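Local coordinates for CglIIR protein (Corynebacterium glutamicum, PDB 6F1S) that forms the C-terminal domain of the H subunit of the CglI restriction endonuclease, a subunit that contains a DEAD-Z1 helicase-like motor and probably hydrolyses NTP, at residues Ala108-Pro112 and Thr113-Leu117; Pro145-Ser149 and Asp150-Val154; Ala34-Lys37 and Lys38-Tyr42. All blocks are in the same frame, centred on the assembly; numbering follows the deposited sequence.

In the fold
Three local contacts lie on and around the five-stranded mixed sheet of this C-terminal domain. Contacts 2 and 3 have centres about 16 Å apart and are joined through W153, whose NE1 probably hydrogen-bonds D36 OD1 at 2.8 Å, while its ring carbon CD2 lies 3.5 Å from L39 CD1. Contact 1 meets contact 2 through packing, with L109 CD2 3.7 Å from V154 CG1. Neighbouring residues of strand 152-158, W153 and V154, thus reach helix 32-46 and the loop before helix 112-120. Contacts 1 and 3 do not touch, their nearest atoms being about 12 Å apart. The ethanediol bound at contact 1 probably comes from the crystallisation liquor.

Contact 1: Ala108-Pro112 and Thr113-Leu117; sequences ALLSP and TDQAL. With EDO (1,2-ethanediol), chain C.
The N-cap of helix 112-120 is formed by S111, whose OG accepts the backbone N-H of D114. This capping bond is 3.1 Å from D114 N to S111 OG and fairly straight, with an N-H...O angle of 161°. The serine reaches it because its hydroxyl stands between its own backbone N and carbonyl carbon (chi1 80°), turned back over the first turn. D114 CB lies 3.7 Å from the same OG, and the aspartate keeps CG beside its backbone N (chi1 -73°), which sets the carboxylate next to the serine hydroxyl as well. That carboxylate finds its strongest partner outside the turn, OD1 making a salt bridge to R97 of strand 92-100.

Two backbone bonds start the helix proper. Q115 N donates to S111 O at 2.9 Å, and A116 N donates to P112 O at 3.2 Å. P112 follows the cap at the first helical position, where no i to i-4 N-H bond is required. L110, just before the cap, points toward the helix, its CD1 4.1 Å from D114 O and its CB 4.3 Å from Q115 N. Its side chain also rests on I128 and Y130 of strand 126-132, which places the start of the helix against the sheet, and the hydroxyl of Y130 takes the N-H of S111. An ethanediol, probably from the crystallisation liquor, donates O1 to L109 O at 3.2 Å, with its carbon C1 3.6 Å from S111 CB.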
ATOM      1  N   ALA A 108      -6.219  -9.073  -8.040  1.00 19.95           N
ATOM      2  CA  ALA A 108      -6.967  -8.237  -7.104  1.00 18.61           C
ATOM      3  C   ALA A 108      -6.343  -8.281  -5.718  1.00 17.56           C
ATOM      4  O   ALA A 108      -5.624  -9.226  -5.385  1.00 19.58           O
ATOM      5  CB  ALA A 108      -8.418  -8.683  -7.041  1.00 19.03           C
ATOM      6  N   LEU A 109      -6.621  -7.260  -4.913  1.00 14.48           N
ATOM      7  CA  LEU A 109      -6.075  -7.190  -3.560  1.00 15.18           C
ATOM      8  C   LEU A 109      -7.150  -6.921  -2.511  1.00 15.82           C
ATOM      9  O   LEU A 109      -7.315  -7.692  -1.571  1.00 15.80           O
ATOM     10  CB  LEU A 109      -5.004  -6.100  -3.460  1.00 13.40           C
ATOM     11  CG  LEU A 109      -4.381  -5.956  -2.070  1.00 12.14           C
ATOM     12  CD1 LEU A 109      -3.598  -7.218  -1.716  1.00 11.93           C
ATOM     13  CD2 LEU A 109      -3.498  -4.713  -1.980  1.00 11.19           C
ATOM     14  N   LEU A 110      -7.878  -5.823  -2.693  1.00 16.34           N
ATOM     15  CA  LEU A 110      -8.784  -5.293  -1.677  1.00 16.62           C
ATOM     16  C   LEU A 110     -10.003  -6.156  -1.374  1.00 16.54           C
ATOM     17  O   LEU A 110     -10.576  -6.799  -2.254  1.00 16.62           O
ATOM     18  CB  LEU A 110      -9.263  -3.898  -2.090  1.00 16.00           C
ATOM     19  CG  LEU A 110      -8.170  -2.862  -2.343  1.00 15.54           C
ATOM     20  CD1 LEU A 110      -8.797  -1.528  -2.726  1.00 17.02           C
ATOM     21  CD2 LEU A 110      -7.265  -2.721  -1.118  1.00 12.46           C
ATOM     22  N   SER A 111     -10.377  -6.145  -0.099  1.00 17.48           N
ATOM     23  CA  SER A 111     -11.610  -6.732   0.402  1.00 15.65           C
ATOM     24  C   SER A 111     -12.816  -5.908  -0.058  1.00 17.14           C
ATOM     25  O   SER A 111     -12.652  -4.757  -0.470  1.00 17.98           O
ATOM     26  CB  SER A 111     -11.571  -6.783   1.929  1.00 12.53           C
ATOM     27  OG  SER A 111     -11.886  -5.505   2.454  1.00 14.23           O
ATOM     28  N   PRO A 112     -14.033  -6.481   0.026  1.00 17.78           N
ATOM     29  CA  PRO A 112     -15.210  -5.689  -0.355  1.00 18.01           C
ATOM     30  C   PRO A 112     -15.361  -4.431   0.493  1.00 18.74           C
ATOM     31  O   PRO A 112     -15.804  -3.402  -0.011  1.00 20.56           O
ATOM     32  CB  PRO A 112     -16.376  -6.650  -0.111  1.00 17.72           C
ATOM     33  CG  PRO A 112     -15.767  -8.016  -0.177  1.00 16.25           C
ATOM     34  CD  PRO A 112     -14.397  -7.863   0.394  1.00 16.21           C
ATOM     35  N   THR A 113     -14.974  -4.511   1.762  1.00 20.46           N
ATOM     36  CA  THR A 113     -15.047  -3.362   2.664  1.00 21.30           C
ATOM     37  C   THR A 113     -14.080  -2.254   2.249  1.00 21.19           C
ATOM     38  O   THR A 113     -14.432  -1.077   2.260  1.00 21.98           O
ATOM     39  CB  THR A 113     -14.746  -3.781   4.119  1.00 21.72           C
ATOM     40  OG1 THR A 113     -15.772  -4.666   4.577  1.00 23.70           O
ATOM     41  CG2 THR A 113     -14.684  -2.566   5.037  1.00 20.54           C
ATOM     42  N   ASP A 114     -12.863  -2.632   1.873  1.00 20.75           N
ATOM     43  CA  ASP A 114     -11.866  -1.641   1.478  1.00 21.71           C
ATOM     44  C   ASP A 114     -12.115  -1.081   0.065  1.00 22.07           C
ATOM     45  O   ASP A 114     -11.699   0.041  -0.243  1.00 19.11           O
ATOM     46  CB  ASP A 114     -10.460  -2.238   1.596  1.00 21.16           C
ATOM     47  CG  ASP A 114     -10.020  -2.395   3.048  1.00 22.04           C
ATOM     48  OD1 ASP A 114     -10.408  -1.539   3.863  1.00 23.17           O
ATOM     49  OD2 ASP A 114      -9.303  -3.366   3.380  1.00 21.71           O
ATOM     50  N   GLN A 115     -12.798  -1.856  -0.779  1.00 22.91           N
ATOM     51  CA  GLN A 115     -13.278  -1.355  -2.066  1.00 24.21           C
ATOM     52  C   GLN A 115     -14.204  -0.160  -1.829  1.00 23.90           C
ATOM     53  O   GLN A 115     -13.999   0.919  -2.391  1.00 25.30           O
ATOM     54  CB  GLN A 115     -14.016  -2.444  -2.854  1.00 27.64           C
ATOM     55  CG  GLN A 115     -13.166  -3.216  -3.870  1.00 31.33           C
ATOM     56  CD  GLN A 115     -12.667  -2.352  -5.024  1.00 33.93           C
ATOM     57  OE1 GLN A 115     -13.173  -1.258  -5.269  1.00 37.76           O
ATOM     58  NE2 GLN A 115     -11.659  -2.842  -5.727  1.00 32.83           N
ATOM     59  N   ALA A 116     -15.212  -0.359  -0.979  1.00 21.61           N
ATOM     60  CA  ALA A 116     -16.184   0.688  -0.679  1.00 22.59           C
ATOM     61  C   ALA A 116     -15.507   1.858   0.012  1.00 23.16           C
ATOM     62  O   ALA A 116     -15.827   3.010  -0.271  1.00 26.63           O
ATOM     63  CB  ALA A 116     -17.324   0.139   0.185  1.00 20.81           C
ATOM     64  N   LEU A 117     -14.582   1.556   0.922  1.00 21.53           N
ATOM     65  CA  LEU A 117     -13.826   2.587   1.630  1.00 20.47           C
ATOM     66  C   LEU A 117     -13.118   3.494   0.635  1.00 22.15           C
ATOM     67  O   LEU A 117     -13.235   4.717   0.707  1.00 23.31           O
ATOM     68  CB  LEU A 117     -12.810   1.958   2.594  1.00 19.33           C
ATOM     69  CG  LEU A 117     -12.052   2.862   3.579  1.00 18.90           C
ATOM     70  CD1 LEU A 117     -11.581   2.059   4.779  1.00 16.98           C
ATOM     71  CD2 LEU A 117     -10.860   3.577   2.935  1.00 16.62           C
TER
HETATM   72  C1  EDO C 702      -8.900  -9.177   1.652  1.00 39.52           C
HETATM   73  O1  EDO C 702      -9.341  -9.397   0.302  1.00 38.10           O
HETATM   74  C2  EDO C 702      -9.382 -10.294   2.572  1.00 40.18           C
HETATM   75  O2  EDO C 702      -8.302 -11.186   2.882  1.00 40.02           O

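Contact 2: Pro145-Ser149 and Asp150-Val154; sequences PTWSS and DPIWV
W147 and the two inward residues of the strand, I152 and V154, form an aromatic-aliphatic cluster in which a methyl of each aliphatic residue, I152 CG2 and V154 CG2, sits over the same face of the indole. I152 CG2 lies over the five-membered ring, 4.1 Å from its centroid and 26° off the normal. V154 CG2 takes the six-membered ring in the same way, 3.9 Å from that centroid. Both are CH-pi contacts, and both side chains cross the indole at about a right angle.

The torsions explain this division. I152 sends CG1 opposite its backbone N (chi1 -167°), which leaves CG2 between N and the carbonyl carbon and facing the tryptophan. V154 likewise carries CG1 opposite N (chi1 -171°), and its CG2, beside the N, comes 3.6 Å from W147 CZ3.

The other branch of I152 runs toward the serines, with CD1 3.1 Å from S149 OG and 3.6 Å from S148 OG. S149 turns its hydroxyl across the bend to donate to P151 O at 2.9 Å, approaching that oxygen from above the carbonyl plane. The bend is a cis-proline (type VIb) turn over S149-I152 that leads into strand 152-158.

W147 NE1 is held by V102 O, and S148 OG by P27 O. I152 and V154 pair with I132 and Y130 of the adjacent strand 126-132, while S149 touches V32 of helix 32-46.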
ATOM      1  N   PRO A 145       2.292 -18.988  -8.087  1.00 35.16           N
ATOM      2  CA  PRO A 145       2.973 -17.718  -7.792  1.00 31.85           C
ATOM      3  C   PRO A 145       2.976 -17.341  -6.308  1.00 27.99           C
ATOM      4  O   PRO A 145       1.992 -17.561  -5.598  1.00 26.33           O
ATOM      5  CB  PRO A 145       2.171 -16.699  -8.604  1.00 31.98           C
ATOM      6  CG  PRO A 145       1.607 -17.476  -9.722  1.00 33.08           C
ATOM      7  CD  PRO A 145       1.281 -18.821  -9.148  1.00 34.66           C
ATOM      8  N   THR A 146       4.093 -16.781  -5.857  1.00 26.17           N
ATOM      9  CA  THR A 146       4.279 -16.403  -4.465  1.00 25.03           C
ATOM     10  C   THR A 146       4.668 -14.930  -4.359  1.00 25.09           C
ATOM     11  O   THR A 146       5.191 -14.356  -5.312  1.00 27.22           O
ATOM     12  CB  THR A 146       5.370 -17.260  -3.798  1.00 24.52           C
ATOM     13  OG1 THR A 146       6.564 -17.206  -4.589  1.00 24.63           O
ATOM     14  CG2 THR A 146       4.918 -18.704  -3.681  1.00 24.02           C
ATOM     15  N   TRP A 147       4.414 -14.321  -3.205  1.00 24.18           N
ATOM     16  CA  TRP A 147       4.879 -12.963  -2.956  1.00 23.57           C
ATOM     17  C   TRP A 147       6.390 -13.010  -2.735  1.00 24.32           C
ATOM     18  O   TRP A 147       6.932 -14.062  -2.420  1.00 25.22           O
ATOM     19  CB  TRP A 147       4.163 -12.343  -1.753  1.00 21.01           C
ATOM     20  CG  TRP A 147       2.661 -12.293  -1.893  1.00 20.97           C
ATOM     21  CD1 TRP A 147       1.763 -13.188  -1.387  1.00 20.01           C
ATOM     22  CD2 TRP A 147       1.884 -11.299  -2.584  1.00 19.27           C
ATOM     23  NE1 TRP A 147       0.480 -12.816  -1.718  1.00 18.23           N
ATOM     24  CE2 TRP A 147       0.527 -11.658  -2.452  1.00 18.19           C
ATOM     25  CE3 TRP A 147       2.205 -10.137  -3.299  1.00 18.69           C
ATOM     26  CZ2 TRP A 147      -0.508 -10.901  -3.005  1.00 18.86           C
ATOM     27  CZ3 TRP A 147       1.175  -9.388  -3.851  1.00 18.92           C
ATOM     28  CH2 TRP A 147      -0.164  -9.771  -3.698  1.00 18.20           C
ATOM     29  N   SER A 148       7.062 -11.876  -2.897  1.00 24.66           N
ATOM     30  CA  SER A 148       8.522 -11.843  -2.861  1.00 26.23           C
ATOM     31  C   SER A 148       9.070 -12.110  -1.465  1.00 27.73           C
ATOM     32  O   SER A 148      10.251 -12.406  -1.306  1.00 29.08           O
ATOM     33  CB  SER A 148       9.046 -10.500  -3.377  1.00 26.05           C
ATOM     34  OG  SER A 148       8.594  -9.425  -2.569  1.00 26.78           O
ATOM     35  N   SER A 149       8.215 -12.006  -0.454  1.00 27.97           N
ATOM     36  CA  SER A 149       8.632 -12.299   0.910  1.00 28.14           C
ATOM     37  C   SER A 149       7.461 -12.709   1.790  1.00 29.65           C
ATOM     38  O   SER A 149       6.298 -12.457   1.472  1.00 30.69           O
ATOM     39  CB  SER A 149       9.348 -11.096   1.532  1.00 28.10           C
ATOM     40  OG  SER A 149       8.461 -10.009   1.722  1.00 27.48           O
ATOM     41  N   ASP A 150       7.796 -13.360   2.897  1.00 31.22           N
ATOM     42  CA  ASP A 150       6.834 -13.742   3.909  1.00 30.78           C
ATOM     43  C   ASP A 150       7.372 -13.270   5.256  1.00 30.25           C
ATOM     44  O   ASP A 150       8.389 -13.771   5.727  1.00 30.13           O
ATOM     45  CB  ASP A 150       6.603 -15.259   3.902  1.00 32.15           C
ATOM     46  CG  ASP A 150       5.547 -15.698   4.908  1.00 33.28           C
ATOM     47  OD1 ASP A 150       4.591 -14.939   5.143  1.00 33.83           O
ATOM     48  OD2 ASP A 150       5.669 -16.803   5.469  1.00 35.39           O
ATOM     49  N   PRO A 151       6.705 -12.283   5.878  1.00 30.09           N
ATOM     50  CA  PRO A 151       5.479 -11.635   5.405  1.00 28.64           C
ATOM     51  C   PRO A 151       5.741 -10.595   4.325  1.00 26.40           C
ATOM     52  O   PRO A 151       6.884 -10.185   4.127  1.00 26.04           O
ATOM     53  CB  PRO A 151       4.942 -10.964   6.665  1.00 29.31           C
ATOM     54  CG  PRO A 151       6.188 -10.567   7.395  1.00 30.97           C
ATOM     55  CD  PRO A 151       7.191 -11.674   7.131  1.00 30.59           C
ATOM     56  N   ILE A 152       4.682 -10.180   3.639  1.00 24.31           N
ATOM     57  CA  ILE A 152       4.766  -9.112   2.654  1.00 21.60           C
ATOM     58  C   ILE A 152       3.766  -8.020   3.028  1.00 19.95           C
ATOM     59  O   ILE A 152       2.768  -8.285   3.700  1.00 19.61           O
ATOM     60  CB  ILE A 152       4.482  -9.635   1.217  1.00 25.04           C
ATOM     61  CG1 ILE A 152       4.886  -8.604   0.156  1.00 25.53           C
ATOM     62  CG2 ILE A 152       3.012 -10.023   1.051  1.00 24.30           C
ATOM     63  CD1 ILE A 152       6.364  -8.369   0.046  1.00 25.16           C
ATOM     64  N   TRP A 153       4.053  -6.790   2.623  1.00 19.87           N
ATOM     65  CA  TRP A 153       3.066  -5.719   2.648  1.00 17.61           C
ATOM     66  C   TRP A 153       2.773  -5.339   1.205  1.00 18.55           C
ATOM     67  O   TRP A 153       3.701  -5.132   0.420  1.00 18.79           O
ATOM     68  CB  TRP A 153       3.567  -4.501   3.423  1.00 15.51           C
ATOM     69  CG  TRP A 153       3.527  -4.624   4.909  1.00 15.09           C
ATOM     70  CD1 TRP A 153       4.536  -5.046   5.721  1.00 16.78           C
ATOM     71  CD2 TRP A 153       2.428  -4.295   5.775  1.00 15.25           C
ATOM     72  NE1 TRP A 153       4.137  -5.012   7.034  1.00 16.95           N
ATOM     73  CE2 TRP A 153       2.848  -4.553   7.096  1.00 15.68           C
ATOM     74  CE3 TRP A 153       1.131  -3.817   5.560  1.00 14.93           C
ATOM     75  CZ2 TRP A 153       2.020  -4.344   8.200  1.00 13.23           C
ATOM     76  CZ3 TRP A 153       0.308  -3.610   6.658  1.00 14.51           C
ATOM     77  CH2 TRP A 153       0.758  -3.874   7.960  1.00 14.63           C
ATOM     78  N   VAL A 154       1.496  -5.263   0.848  1.00 15.73           N
ATOM     79  CA  VAL A 154       1.117  -4.888  -0.511  1.00 15.12           C
ATOM     80  C   VAL A 154       0.440  -3.513  -0.521  1.00 14.74           C
ATOM     81  O   VAL A 154      -0.547  -3.297   0.179  1.00 17.97           O
ATOM     82  CB  VAL A 154       0.181  -5.934  -1.143  1.00 14.78           C
ATOM     83  CG1 VAL A 154      -0.023  -5.635  -2.613  1.00 13.53           C
ATOM     84  CG2 VAL A 154       0.744  -7.338  -0.954  1.00 14.40           C
TER

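Contact 3: Ala34-Lys37 and Lys38-Tyr42; sequences ALDK and KLLAY
L35 and L39 pack against each other one turn apart on the buried side of helix 32-46, with L35 CG 3.9 Å from L39 CD1. Their side chains cross obliquely: L35 carries CG opposite its backbone N (chi1 180°) and its end swings back to L39, while L39 keeps CG beside the N (chi1 -68°). L35 CD1 approaches L39 CG equally closely, and the branched ends lie against each other. Beyond them L39 packs on L129, and L35 on A63.

D36 and L40 form the adjoining pair. The carboxylate lies against the leucine methyl, D36 OD2 being 3.6 Å from L40 CD1, but this is contact of an apolar tip with a polar group. What fixes the aspartate is outside the helix: OD1 makes a salt bridge to R131 NE, with W153 as its second partner. Two partners on one oxygen should hold the carboxylate firmly and would probably favour its charged form.

The solvent side is looser. The side chains of K37 and K38 are exposed and meet the neighbouring turn mainly near the backbone, K38 CB lying 3.2 Å from A34 O, while the chain of K38, bent at chi2 and chi4, leads away. A41 CB lies 3.2 Å from K37 O, the oxygen its own N-H bonds.

Four successive i to i+4 backbone bonds hold this stretch, and the shortest, L39 N to L35 O at 2.7 Å, is nearly straight (165°). This is the pattern of an amphipathic alpha-helix laid on a mixed beta-sheet, L39 and L40 against strands 126-132 and 152-158, L40 also on strand 92-100, and lysines outward.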
ATOM      1  N   ALA A  34      12.464  -4.418   8.970  1.00 27.49           N
ATOM      2  CA  ALA A  34      12.487  -3.020   9.394  1.00 26.05           C
ATOM      3  C   ALA A  34      11.181  -2.322   9.060  1.00 25.19           C
ATOM      4  O   ALA A  34      10.648  -1.569   9.873  1.00 23.92           O
ATOM      5  CB  ALA A  34      13.656  -2.283   8.752  1.00 25.81           C
ATOM      6  N   LEU A  35      10.666  -2.568   7.861  1.00 22.42           N
ATOM      7  CA  LEU A  35       9.401  -1.966   7.467  1.00 23.20           C
ATOM      8  C   LEU A  35       8.258  -2.563   8.286  1.00 23.02           C
ATOM      9  O   LEU A  35       7.413  -1.831   8.800  1.00 23.47           O
ATOM     10  CB  LEU A  35       9.145  -2.153   5.974  1.00 23.40           C
ATOM     11  CG  LEU A  35       7.822  -1.533   5.514  1.00 23.28           C
ATOM     12  CD1 LEU A  35       7.842  -0.020   5.709  1.00 23.20           C
ATOM     13  CD2 LEU A  35       7.515  -1.904   4.072  1.00 22.39           C
ATOM     14  N   ASP A  36       8.250  -3.887   8.423  1.00 24.67           N
ATOM     15  CA  ASP A  36       7.204  -4.582   9.175  1.00 26.34           C
ATOM     16  C   ASP A  36       7.140  -4.103  10.627  1.00 25.43           C
ATOM     17  O   ASP A  36       6.068  -3.787  11.132  1.00 25.48           O
ATOM     18  CB  ASP A  36       7.423  -6.098   9.134  1.00 25.21           C
ATOM     19  CG  ASP A  36       6.208  -6.876   9.600  1.00 23.82           C
ATOM     20  OD1 ASP A  36       5.078  -6.525   9.193  1.00 21.97           O
ATOM     21  OD2 ASP A  36       6.383  -7.835  10.381  1.00 25.81           O
ATOM     22  N   LYS A  37       8.293  -4.044  11.286  1.00 26.81           N
ATOM     23  CA  LYS A  37       8.384  -3.509  12.642  1.00 28.65           C
ATOM     24  C   LYS A  37       7.846  -2.080  12.696  1.00 25.33           C
ATOM     25  O   LYS A  37       7.118  -1.710  13.616  1.00 24.82           O
ATOM     26  CB  LYS A  37       9.836  -3.544  13.129  1.00 33.29           C
ATOM     27  CG  LYS A  37      10.034  -3.163  14.591  1.00 37.70           C
ATOM     28  CD  LYS A  37      11.513  -2.937  14.901  1.00 42.20           C
ATOM     29  CE  LYS A  37      11.777  -2.861  16.401  1.00 45.84           C
ATOM     30  NZ  LYS A  37      11.598  -4.187  17.060  1.00 49.19           N
ATOM     31  N   LYS A  38       8.209  -1.291  11.693  1.00 23.98           N
ATOM     32  CA  LYS A  38       7.790   0.103  11.589  1.00 25.10           C
ATOM     33  C   LYS A  38       6.275   0.247  11.416  1.00 20.85           C
ATOM     34  O   LYS A  38       5.634   1.009  12.142  1.00 19.18           O
ATOM     35  CB  LYS A  38       8.526   0.777  10.427  1.00 27.91           C
ATOM     36  CG  LYS A  38       7.878   2.050   9.903  1.00 33.52           C
ATOM     37  CD  LYS A  38       8.411   3.296  10.596  1.00 39.76           C
ATOM     38  CE  LYS A  38       8.118   4.552   9.777  1.00 39.86           C
ATOM     39  NZ  LYS A  38       8.799   4.522   8.448  1.00 39.75           N
ATOM     40  N   LEU A  39       5.709  -0.489  10.463  1.00 17.55           N
ATOM     41  CA  LEU A  39       4.278  -0.400  10.182  1.00 16.79           C
ATOM     42  C   LEU A  39       3.438  -0.964  11.329  1.00 16.10           C
ATOM     43  O   LEU A  39       2.397  -0.404  11.678  1.00 15.82           O
ATOM     44  CB  LEU A  39       3.937  -1.120   8.870  1.00 14.81           C
ATOM     45  CG  LEU A  39       4.479  -0.481   7.584  1.00 14.92           C
ATOM     46  CD1 LEU A  39       4.069  -1.283   6.353  1.00 13.93           C
ATOM     47  CD2 LEU A  39       4.015   0.965   7.453  1.00 13.15           C
ATOM     48  N   LEU A  40       3.894  -2.063  11.924  1.00 14.95           N
ATOM     49  CA  LEU A  40       3.179  -2.657  13.051  1.00 15.31           C
ATOM     50  C   LEU A  40       3.245  -1.781  14.305  1.00 14.04           C
ATOM     51  O   LEU A  40       2.295  -1.746  15.088  1.00 12.77           O
ATOM     52  CB  LEU A  40       3.722  -4.053  13.355  1.00 16.82           C
ATOM     53  CG  LEU A  40       3.389  -5.124  12.313  1.00 18.82           C
ATOM     54  CD1 LEU A  40       3.995  -6.461  12.708  1.00 17.32           C
ATOM     55  CD2 LEU A  40       1.881  -5.245  12.107  1.00 13.43           C
ATOM     56  N   ALA A  41       4.358  -1.073  14.497  1.00 13.22           N
ATOM     57  CA  ALA A  41       4.458  -0.132  15.612  1.00 14.87           C
ATOM     58  C   ALA A  41       3.526   1.047  15.374  1.00 15.78           C
ATOM     59  O   ALA A  41       2.950   1.589  16.314  1.00 18.31           O
ATOM     60  CB  ALA A  41       5.883   0.350  15.803  1.00 14.85           C
ATOM     61  N   TYR A  42       3.381   1.440  14.113  1.00 13.58           N
ATOM     62  CA  TYR A  42       2.480   2.531  13.758  1.00 16.08           C
ATOM     63  C   TYR A  42       1.033   2.112  14.006  1.00 16.01           C
ATOM     64  O   TYR A  42       0.249   2.873  14.576  1.00 16.03           O
ATOM     65  CB  TYR A  42       2.673   2.950  12.293  1.00 17.44           C
ATOM     66  CG  TYR A  42       1.868   4.166  11.882  1.00 17.22           C
ATOM     67  CD1 TYR A  42       0.511   4.065  11.597  1.00 14.97           C
ATOM     68  CD2 TYR A  42       2.469   5.417  11.767  1.00 18.31           C
ATOM     69  CE1 TYR A  42      -0.229   5.169  11.229  1.00 15.77           C
ATOM     70  CE2 TYR A  42       1.735   6.531  11.393  1.00 17.85           C
ATOM     71  CZ  TYR A  42       0.387   6.401  11.124  1.00 17.50           C
ATOM     72  OH  TYR A  42      -0.350   7.501  10.753  1.00 17.69           O
TER